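Local coordinates for protein 2,3,4,5-tetrahydropyridine-2,6-dicarboxylate N-succinyltransferase (Campylobacter jejuni, PDB 2RIJ) that probably catalyses the succinylation of cyclic tetrahydrodipicolinate by succinyl-CoA, giving acyclic N-succinyl-L-2-amino-6-oxopimelate in lysine biosynthesis through the succinylase route of the diaminopimelate pathway, at residues 53-58 with 150-155; 142-147 with 156-161; 209-214 with 226-231. All coordinates share one frame; numbering follows the deposited sequence.

Contact 1 of 3, residues 53-58 with 150-155; sequences YEQNFG and TKKVPL
Y53 and K152 bury the larger part of the surface here, and V153 adds a methyl group that settles on the tyrosine ring. The ring of Y53 swings to the far side of CA from its own nitrogen (chi1 -180°), which lays it across V153. The methyl CG1 of V153 stands over one ring face, 3.6 Å from the centroid of the Y53 ring and 17° off its normal, a CH-pi contact. It leans toward the phenol end, being 3.5 Å from both CE1 and CZ of Y53. CG of E54 lies over the opposite face, so the ring is sandwiched between two aliphatic groups. K152 runs past the root of the same side chain, with its CB 3.8 Å from CB of Y53, and a bend at its second torsion (chi2 -91°) directs the ammonium group to Q55.

There NZ of K152 donates to OE1 of Q55 over 2.9 Å, in the plane of the amide and on a lone pair. The same oxygen accepts the backbone N-H of Y53 at 2.8 Å in a nearly straight bond. Two donors thus grip one amide oxygen, and the bond within 53-58 should help fix the glutamine for the lysine.

L147 of helix 138-149 touches Y53, K152 and V153. The arrangement is an example of a helix exit packing on a strand-to-helix connection: K151, with positive phi, ends helix 138-149 in a Schellman motif, and the chain beyond it meets the end of strand 52-53 and the turn that leads from it to helix 57-69, within the N-terminal alpha/beta region.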
loop_
_atom_site.group_PDB
_atom_site.type_symbol
_atom_site.label_atom_id
_atom_site.label_comp_id
_atom_site.label_asym_id
_atom_site.label_seq_id
_atom_site.Cartn_x
_atom_site.Cartn_y
_atom_site.Cartn_z
ATOM N N TYR A 53 33.401 -27.398 39.410
ATOM C CA TYR A 53 33.764 -26.096 38.812
ATOM C C TYR A 53 34.155 -25.156 39.931
ATOM O O TYR A 53 33.346 -24.859 40.776
ATOM C CB TYR A 53 32.621 -25.487 38.001
ATOM C CG TYR A 53 33.013 -24.170 37.394
ATOM C CD1 TYR A 53 33.939 -24.121 36.351
ATOM C CD2 TYR A 53 32.516 -22.986 37.883
ATOM C CE1 TYR A 53 34.328 -22.924 35.814
ATOM C CE2 TYR A 53 32.934 -21.767 37.353
ATOM C CZ TYR A 53 33.833 -21.765 36.330
ATOM O OH TYR A 53 34.257 -20.594 35.797
ATOM N N GLU A 54 35.401 -24.714 39.939
ATOM C CA GLU A 54 35.903 -23.757 40.932
ATOM C C GLU A 54 35.561 -24.185 42.375
ATOM O O GLU A 54 35.102 -23.398 43.205
ATOM C CB GLU A 54 35.454 -22.317 40.590
ATOM C CG GLU A 54 36.011 -21.795 39.243
ATOM C CD GLU A 54 37.476 -21.359 39.321
ATOM O OE1 GLU A 54 38.115 -21.600 40.363
ATOM O OE2 GLU A 54 37.984 -20.769 38.339
ATOM N N GLN A 55 35.853 -25.453 42.681
ATOM C CA GLN A 55 35.473 -26.058 43.942
ATOM C C GLN A 55 36.254 -27.346 44.139
ATOM O O GLN A 55 36.780 -27.896 43.163
ATOM C CB GLN A 55 33.975 -26.400 43.943
ATOM C CG GLN A 55 33.600 -27.479 42.965
ATOM C CD GLN A 55 32.145 -27.601 42.762
ATOM O OE1 GLN A 55 31.655 -27.787 41.626
ATOM N NE2 GLN A 55 31.404 -27.493 43.862
ATOM N N ASN A 56 36.316 -27.819 45.393
ATOM C CA ASN A 56 36.886 -29.126 45.738
ATOM C C ASN A 56 38.303 -29.251 45.226
ATOM O O ASN A 56 38.698 -30.280 44.685
ATOM C CB ASN A 56 36.010 -30.271 45.208
ATOM C CG ASN A 56 34.607 -30.212 45.748
ATOM O OD1 ASN A 56 34.421 -29.832 46.868
ATOM N ND2 ASN A 56 33.621 -30.555 44.937
ATOM N N PHE A 57 39.093 -28.205 45.462
ATOM C CA PHE A 57 40.448 -28.143 44.920
ATOM C C PHE A 57 41.350 -29.196 45.586
ATOM O O PHE A 57 42.254 -29.699 44.948
ATOM C CB PHE A 57 41.055 -26.759 45.068
ATOM C CG PHE A 57 40.298 -25.675 44.368
ATOM C CD1 PHE A 57 40.337 -25.553 42.982
ATOM C CD2 PHE A 57 39.547 -24.765 45.089
ATOM C CE1 PHE A 57 39.642 -24.559 42.344
ATOM C CE2 PHE A 57 38.851 -23.753 44.436
ATOM C CZ PHE A 57 38.911 -23.653 43.060
ATOM N N GLY A 58 41.086 -29.516 46.852
ATOM C CA GLY A 58 41.810 -30.586 47.555
ATOM C C GLY A 58 41.673 -31.923 46.848
ATOM O O GLY A 58 42.647 -32.641 46.640
ATOM N N THR A 150 24.999 -28.535 32.847
ATOM C CA THR A 150 24.790 -28.589 34.292
ATOM C C THR A 150 24.624 -27.185 34.881
ATOM O O THR A 150 24.361 -27.051 36.053
ATOM C CB THR A 150 25.993 -29.273 35.022
ATOM O OG1 THR A 150 27.177 -28.452 34.879
ATOM C CG2 THR A 150 26.255 -30.726 34.497
ATOM N N LYS A 151 24.815 -26.144 34.065
ATOM C CA LYS A 151 24.702 -24.757 34.431
ATOM C C LYS A 151 25.735 -24.341 35.487
ATOM O O LYS A 151 25.494 -23.407 36.229
ATOM C CB LYS A 151 23.266 -24.404 34.849
ATOM C CG LYS A 151 22.240 -24.710 33.773
ATOM C CD LYS A 151 20.822 -24.159 34.078
ATOM C CE LYS A 151 20.090 -24.950 35.116
ATOM N NZ LYS A 151 19.663 -26.256 34.696
ATOM N N LYS A 152 26.900 -24.995 35.509
ATOM C CA LYS A 152 28.012 -24.544 36.397
ATOM C C LYS A 152 28.593 -23.228 35.893
ATOM O O LYS A 152 29.151 -22.456 36.664
ATOM C CB LYS A 152 29.131 -25.595 36.473
ATOM C CG LYS A 152 28.756 -26.910 37.135
ATOM C CD LYS A 152 29.041 -26.878 38.595
ATOM C CE LYS A 152 28.711 -28.181 39.271
ATOM N NZ LYS A 152 28.915 -27.961 40.734
ATOM N N VAL A 153 28.516 -23.016 34.579
ATOM C CA VAL A 153 28.925 -21.781 33.920
ATOM C C VAL A 153 27.781 -21.257 33.033
ATOM O O VAL A 153 26.940 -22.034 32.557
ATOM C CB VAL A 153 30.192 -21.956 33.033
ATOM C CG1 VAL A 153 31.398 -22.510 33.871
ATOM C CG2 VAL A 153 29.896 -22.825 31.781
ATOM N N PRO A 154 27.710 -19.932 32.852
ATOM C CA PRO A 154 26.674 -19.366 31.964
ATOM C C PRO A 154 26.879 -19.629 30.494
ATOM O O PRO A 154 28.014 -19.842 30.034
ATOM C CB PRO A 154 26.727 -17.861 32.238
ATOM C CG PRO A 154 27.595 -17.697 33.439
ATOM C CD PRO A 154 28.477 -18.868 33.543
ATOM N N LEU A 155 25.759 -19.637 29.778
ATOM C CA LEU A 155 25.763 -19.727 28.314
ATOM C C LEU A 155 26.724 -18.688 27.736
ATOM O O LEU A 155 26.855 -17.574 28.278
ATOM C CB LEU A 155 24.360 -19.500 27.789
ATOM C CG LEU A 155 23.396 -20.667 27.954
ATOM C CD1 LEU A 155 21.917 -20.263 27.758
ATOM C CD2 LEU A 155 23.838 -21.741 26.931
#

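Contact 2 of 3, residues 142-147 with 156-161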
loop_
_atom_site.group_PDB
_atom_site.type_symbol
_atom_site.label_atom_id
_atom_site.label_comp_id
_atom_site.label_asym_id
_atom_site.label_seq_id
_atom_site.Cartn_x
_atom_site.Cartn_y
_atom_site.Cartn_z
ATOM N N TYR A 142 33.954 -32.545 26.085
ATOM C CA TYR A 142 32.836 -33.094 26.878
ATOM C C TYR A 142 32.728 -32.439 28.265
ATOM O O TYR A 142 31.607 -32.112 28.722
ATOM C CB TYR A 142 32.918 -34.611 26.955
ATOM C CG TYR A 142 32.175 -35.312 25.847
ATOM C CD1 TYR A 142 32.762 -35.525 24.627
ATOM C CD2 TYR A 142 30.834 -35.669 26.005
ATOM C CE1 TYR A 142 32.069 -36.133 23.605
ATOM C CE2 TYR A 142 30.138 -36.284 24.986
ATOM C CZ TYR A 142 30.768 -36.523 23.800
ATOM O OH TYR A 142 30.098 -37.130 22.761
ATOM N N LEU A 143 33.869 -32.155 28.905
ATOM C CA LEU A 143 33.830 -31.430 30.180
ATOM C C LEU A 143 33.180 -30.019 30.004
ATOM O O LEU A 143 32.369 -29.581 30.846
ATOM C CB LEU A 143 35.210 -31.314 30.793
ATOM C CG LEU A 143 35.309 -30.606 32.138
ATOM C CD1 LEU A 143 34.355 -31.153 33.182
ATOM C CD2 LEU A 143 36.753 -30.690 32.602
ATOM N N LYS A 144 33.581 -29.300 28.958
ATOM C CA LYS A 144 33.005 -28.010 28.610
ATOM C C LYS A 144 31.477 -28.112 28.357
ATOM O O LYS A 144 30.705 -27.339 28.896
ATOM C CB LYS A 144 33.736 -27.428 27.401
ATOM C CG LYS A 144 35.191 -26.952 27.737
ATOM C CD LYS A 144 36.044 -26.681 26.509
ATOM C CE LYS A 144 37.389 -26.040 26.864
ATOM N NZ LYS A 144 37.261 -24.636 27.269
ATOM N N LEU A 145 31.045 -29.109 27.598
ATOM C CA LEU A 145 29.607 -29.266 27.333
ATOM C C LEU A 145 28.847 -29.505 28.624
ATOM O O LEU A 145 27.776 -28.954 28.804
ATOM C CB LEU A 145 29.364 -30.368 26.319
ATOM C CG LEU A 145 29.850 -30.080 24.877
ATOM C CD1 LEU A 145 29.675 -31.312 23.974
ATOM C CD2 LEU A 145 29.204 -28.801 24.242
ATOM N N TYR A 146 29.394 -30.350 29.497
ATOM C CA TYR A 146 28.851 -30.570 30.816
ATOM C C TYR A 146 28.807 -29.334 31.653
ATOM O O TYR A 146 27.840 -29.105 32.365
ATOM C CB TYR A 146 29.609 -31.688 31.559
ATOM C CG TYR A 146 29.084 -33.116 31.424
ATOM C CD1 TYR A 146 29.478 -33.956 30.388
ATOM C CD2 TYR A 146 28.163 -33.629 32.344
ATOM C CE1 TYR A 146 29.026 -35.290 30.287
ATOM C CE2 TYR A 146 27.715 -34.936 32.258
ATOM C CZ TYR A 146 28.151 -35.779 31.235
ATOM O OH TYR A 146 27.688 -37.077 31.232
ATOM N N LEU A 147 29.843 -28.501 31.595
ATOM C CA LEU A 147 29.837 -27.246 32.374
ATOM C C LEU A 147 28.638 -26.359 31.997
ATOM O O LEU A 147 27.957 -25.814 32.871
ATOM C CB LEU A 147 31.150 -26.477 32.210
ATOM C CG LEU A 147 32.351 -27.031 32.945
ATOM C CD1 LEU A 147 33.674 -26.314 32.459
ATOM C CD2 LEU A 147 32.153 -26.903 34.474
ATOM N N ARG A 156 27.436 -19.093 26.700
ATOM C CA ARG A 156 28.450 -18.284 25.984
ATOM C C ARG A 156 29.757 -17.959 26.718
ATOM O O ARG A 156 30.672 -17.374 26.118
ATOM C CB ARG A 156 27.858 -16.959 25.504
ATOM C CG ARG A 156 26.602 -17.036 24.708
ATOM C CD ARG A 156 26.187 -15.562 24.444
ATOM N NE ARG A 156 24.921 -15.462 23.808
ATOM C CZ ARG A 156 24.136 -14.403 23.910
ATOM N NH1 ARG A 156 24.479 -13.347 24.629
ATOM N NH2 ARG A 156 22.991 -14.398 23.283
ATOM N N SER A 157 29.884 -18.398 27.953
ATOM C CA SER A 157 30.948 -17.944 28.820
ATOM C C SER A 157 32.226 -18.767 28.660
ATOM O O SER A 157 33.246 -18.385 29.210
ATOM C CB SER A 157 30.453 -17.945 30.261
ATOM O OG SER A 157 30.417 -19.254 30.774
ATOM N N ILE A 158 32.195 -19.878 27.912
ATOM C CA ILE A 158 33.393 -20.705 27.765
ATOM C C ILE A 158 33.739 -21.013 26.324
ATOM O O ILE A 158 32.891 -20.976 25.441
ATOM C CB ILE A 158 33.332 -22.032 28.615
ATOM C CG1 ILE A 158 32.160 -22.919 28.195
ATOM C CG2 ILE A 158 33.332 -21.746 30.136
ATOM C CD1 ILE A 158 32.245 -24.304 28.824
ATOM N N ASN A 159 35.008 -21.315 26.096
ATOM C CA ASN A 159 35.555 -21.474 24.746
ATOM C C ASN A 159 35.324 -22.878 24.218
ATOM O O ASN A 159 35.831 -23.851 24.760
ATOM C CB ASN A 159 37.048 -21.097 24.756
ATOM C CG ASN A 159 37.624 -20.939 23.374
ATOM O OD1 ASN A 159 37.224 -21.626 22.471
ATOM N ND2 ASN A 159 38.629 -20.052 23.219
ATOM N N LEU A 160 34.569 -22.968 23.144
ATOM C CA LEU A 160 34.238 -24.221 22.484
ATOM C C LEU A 160 34.825 -24.301 21.067
ATOM O O LEU A 160 34.452 -25.178 20.278
ATOM C CB LEU A 160 32.724 -24.361 22.374
ATOM C CG LEU A 160 31.884 -24.331 23.652
ATOM C CD1 LEU A 160 30.377 -24.456 23.266
ATOM C CD2 LEU A 160 32.327 -25.495 24.517
ATOM N N ASN A 161 35.736 -23.393 20.744
ATOM C CA ASN A 161 36.186 -23.306 19.359
ATOM C C ASN A 161 36.978 -24.516 18.982
ATOM O O ASN A 161 37.805 -24.989 19.767
ATOM C CB ASN A 161 37.021 -22.049 19.119
ATOM C CG ASN A 161 36.193 -20.780 19.227
ATOM O OD1 ASN A 161 35.013 -20.754 18.846
ATOM N ND2 ASN A 161 36.803 -19.721 19.775
#
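Helix 138-149 faces the loop that follows it, the backbones coming closest at K144 and L160, whose CA atoms are 7.3 Å apart. K144 carries the contact on both its aliphatic root and its charged end. Its CB receives two methyl groups, CD1 of I158 and CD2 of L160, each 3.7 Å from that CB. The I158 methyl also lies 3.4 Å from the backbone O of K144 and reaches CB of L147 more loosely, at 4.2 Å. CG1 of I158 sits between its backbone nitrogen and carbonyl carbon (chi1 61°), and with the branch extended beyond it, CD1 reaches the helix. Beyond CB the lysine is drawn out until a turn at its last torsion (chi4 -73°) brings NZ to the backbone O of N159. This 3.0 Å bond uses a lone pair in the carbonyl plane. NZ is shared between this carbonyl and that of K133, its stronger partner, so two main-chain oxygens hold the buried ammonium group. N159 braces its own loop by an Asx turn, its OD1 accepting from N of N161 at 2.9 Å. L129 of strand 124-129 touches K144 and L147, while L148 of helix 138-149 packs on I158 and L160, placing the returning loop against the helix beside that strand of the antiparallel sheet.

Contact 3 of 3, residues 209-214 with 226-231; sequences LAHIIP and VRMGAS
M228, a selenomethionine, reaches across to H211 and I212, and the apolar packing between the loops rests on its bent side chain. CG of M228 points away from its backbone nitrogen (chi1 -175°), and the turn at chi2 (54°) then carries selenium and the terminal methyl across the root of the histidine side chain. CE of M228 lies 3.7 Å from CB of H211, and SE is equally near that carbon. SE also meets CG1 of I212, at 4.0 Å, in a direction not far from that of the histidine CB. The selenomethionine crosses both partners at about a right angle, touching them with its end.

A selenium-aromatic contact accompanies this packing. SE of M228 is 4.7 Å from the centroid of the H211 ring and 50° off its normal, an oblique approach near the root of the imidazole. Both ring nitrogens are engaged beyond the two loops, ND1 with the hydroxyl of Y146 and NE2 with OE1 of Q45, which should fix the rotation of the ring.

The polar link is carried by water. One molecule accepts from N of L209 at 2.9 Å and donates to O of V226 at 3.0 Å, joining the two backbones at the L209 and V226 end, away from the selenomethionine tip.

Within 226-231 the chain makes a type II beta turn from R227 to A230, closed by a 3.1 Å bond from N of A230 to O of R227. G229 takes the positive phi suited to the third position of this turn. Outside the pair, K191 of the second subunit donates to O of H211. With R227 and S231 bonded through their backbones to V245 and A249, the turn belongs to the entry into the left-handed parallel beta-helix characteristic of hexapeptide-repeat acyltransferases.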
loop_
_atom_site.group_PDB
_atom_site.type_symbol
_atom_site.label_atom_id
_atom_site.label_comp_id
_atom_site.label_asym_id
_atom_site.label_seq_id
_atom_site.Cartn_x
_atom_site.Cartn_y
_atom_site.Cartn_z
ATOM N N LEU A 209 19.801 -35.526 27.133
ATOM C CA LEU A 209 19.261 -36.496 28.063
ATOM C C LEU A 209 20.118 -37.767 28.179
ATOM O O LEU A 209 19.900 -38.573 29.057
ATOM C CB LEU A 209 17.769 -36.790 27.748
ATOM C CG LEU A 209 16.791 -35.672 28.127
ATOM C CD1 LEU A 209 15.391 -36.053 27.543
ATOM C CD2 LEU A 209 16.727 -35.422 29.658
ATOM N N ALA A 210 21.130 -37.920 27.317
ATOM C CA ALA A 210 22.060 -39.022 27.489
ATOM C C ALA A 210 22.992 -38.697 28.681
ATOM O O ALA A 210 23.714 -39.592 29.172
ATOM C CB ALA A 210 22.879 -39.310 26.182
ATOM N N HIS A 211 22.975 -37.450 29.143
ATOM C CA HIS A 211 23.975 -36.967 30.133
ATOM C C HIS A 211 23.442 -36.217 31.361
ATOM O O HIS A 211 24.094 -36.242 32.402
ATOM C CB HIS A 211 25.009 -36.073 29.428
ATOM C CG HIS A 211 25.822 -36.795 28.419
ATOM N ND1 HIS A 211 26.968 -37.492 28.736
ATOM C CD2 HIS A 211 25.619 -36.980 27.092
ATOM C CE1 HIS A 211 27.429 -38.081 27.646
ATOM N NE2 HIS A 211 26.617 -37.810 26.641
ATOM N N ILE A 212 22.317 -35.512 31.227
ATOM C CA ILE A 212 21.854 -34.562 32.229
ATOM C C ILE A 212 20.474 -34.966 32.692
ATOM O O ILE A 212 19.645 -35.378 31.889
ATOM C CB ILE A 212 21.794 -33.131 31.606
ATOM C CG1 ILE A 212 23.157 -32.807 30.936
ATOM C CG2 ILE A 212 21.312 -32.029 32.647
ATOM C CD1 ILE A 212 24.327 -32.546 31.866
ATOM N N ILE A 213 20.239 -34.827 33.988
ATOM C CA ILE A 213 18.970 -35.110 34.606
ATOM C C ILE A 213 18.303 -33.775 34.867
ATOM O O ILE A 213 18.804 -32.989 35.685
ATOM C CB ILE A 213 19.142 -35.887 35.925
ATOM C CG1 ILE A 213 19.886 -37.206 35.686
ATOM C CG2 ILE A 213 17.745 -36.154 36.620
ATOM C CD1 ILE A 213 20.425 -37.922 36.967
ATOM N N PRO A 214 17.177 -33.504 34.194
ATOM C CA PRO A 214 16.492 -32.224 34.436
ATOM C C PRO A 214 16.026 -32.075 35.888
ATOM O O PRO A 214 15.892 -33.071 36.596
ATOM C CB PRO A 214 15.250 -32.340 33.548
ATOM C CG PRO A 214 15.634 -33.227 32.456
ATOM C CD PRO A 214 16.473 -34.276 33.137
ATOM N N VAL A 226 16.900 -31.518 22.111
ATOM C CA VAL A 226 17.880 -30.837 22.981
ATOM C C VAL A 226 19.242 -31.479 22.833
ATOM O O VAL A 226 19.496 -32.600 23.307
ATOM C CB VAL A 226 17.412 -30.781 24.448
ATOM C CG1 VAL A 226 18.384 -29.917 25.320
ATOM C CG2 VAL A 226 15.979 -30.233 24.545
ATOM N N ARG A 227 20.138 -30.757 22.169
ATOM C CA ARG A 227 21.498 -31.214 22.014
ATOM C C ARG A 227 22.296 -31.076 23.316
ATOM O O ARG A 227 22.054 -30.175 24.139
ATOM C CB ARG A 227 22.150 -30.448 20.889
ATOM C CG ARG A 227 23.132 -31.243 20.047
ATOM C CD ARG A 227 23.592 -30.331 18.940
ATOM N NE ARG A 227 24.279 -31.029 17.860
ATOM C CZ ARG A 227 24.821 -30.431 16.824
ATOM N NH1 ARG A 227 24.758 -29.131 16.736
ATOM N NH2 ARG A 227 25.421 -31.117 15.865
HETATM N N MSE A 228 23.237 -31.996 23.521
HETATM C CA MSE A 228 24.214 -31.825 24.605
HETATM C C MSE A 228 24.970 -30.482 24.475
HETATM O O MSE A 228 25.324 -30.065 23.380
HETATM C CB MSE A 228 25.160 -33.037 24.645
HETATM C CG MSE A 228 26.156 -33.043 25.801
HETATM SE SE MSE A 228 25.266 -32.857 27.519
HETATM C CE MSE A 228 26.909 -33.012 28.610
ATOM N N GLY A 229 25.167 -29.795 25.606
ATOM C CA GLY A 229 25.629 -28.426 25.631
ATOM C C GLY A 229 24.542 -27.338 25.734
ATOM O O GLY A 229 24.880 -26.187 25.897
ATOM N N ALA A 230 23.265 -27.700 25.548
ATOM C CA ALA A 230 22.150 -26.818 25.797
ATOM C C ALA A 230 22.080 -26.526 27.304
ATOM O O ALA A 230 22.489 -27.342 28.146
ATOM C CB ALA A 230 20.799 -27.436 25.259
ATOM N N SER A 231 21.544 -25.359 27.629
ATOM C CA SER A 231 21.362 -24.927 29.007
ATOM C C SER A 231 19.909 -24.507 29.230
ATOM O O SER A 231 19.449 -23.517 28.668
ATOM C CB SER A 231 22.324 -23.793 29.313
ATOM O OG SER A 231 22.191 -23.362 30.645
HETATM O O HOH W 1 18.064 -34.599 25.034
#

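How the contacts relate
Contacts 1 and 2 interleave along the chain, in the order 53-58, 142-147, 150-155, 156-161, and contact 3 follows both. Helix 138-149 and its exit loop unite the first two, whose centres are 11 Å apart. Contact 3 is about 13 Å from contact 2 and 16 Å from contact 1, between centres. Y146, on the helix of contact 2, bridges to contact 3 through its hydroxyl and ring, while K151 and L155 of contact 1 pack on S231. The three therefore form a continuous seam from the N-terminal alpha/beta region to the start of the beta-helix, joining these parts within one subunit, away from the predicted succinyl-CoA site.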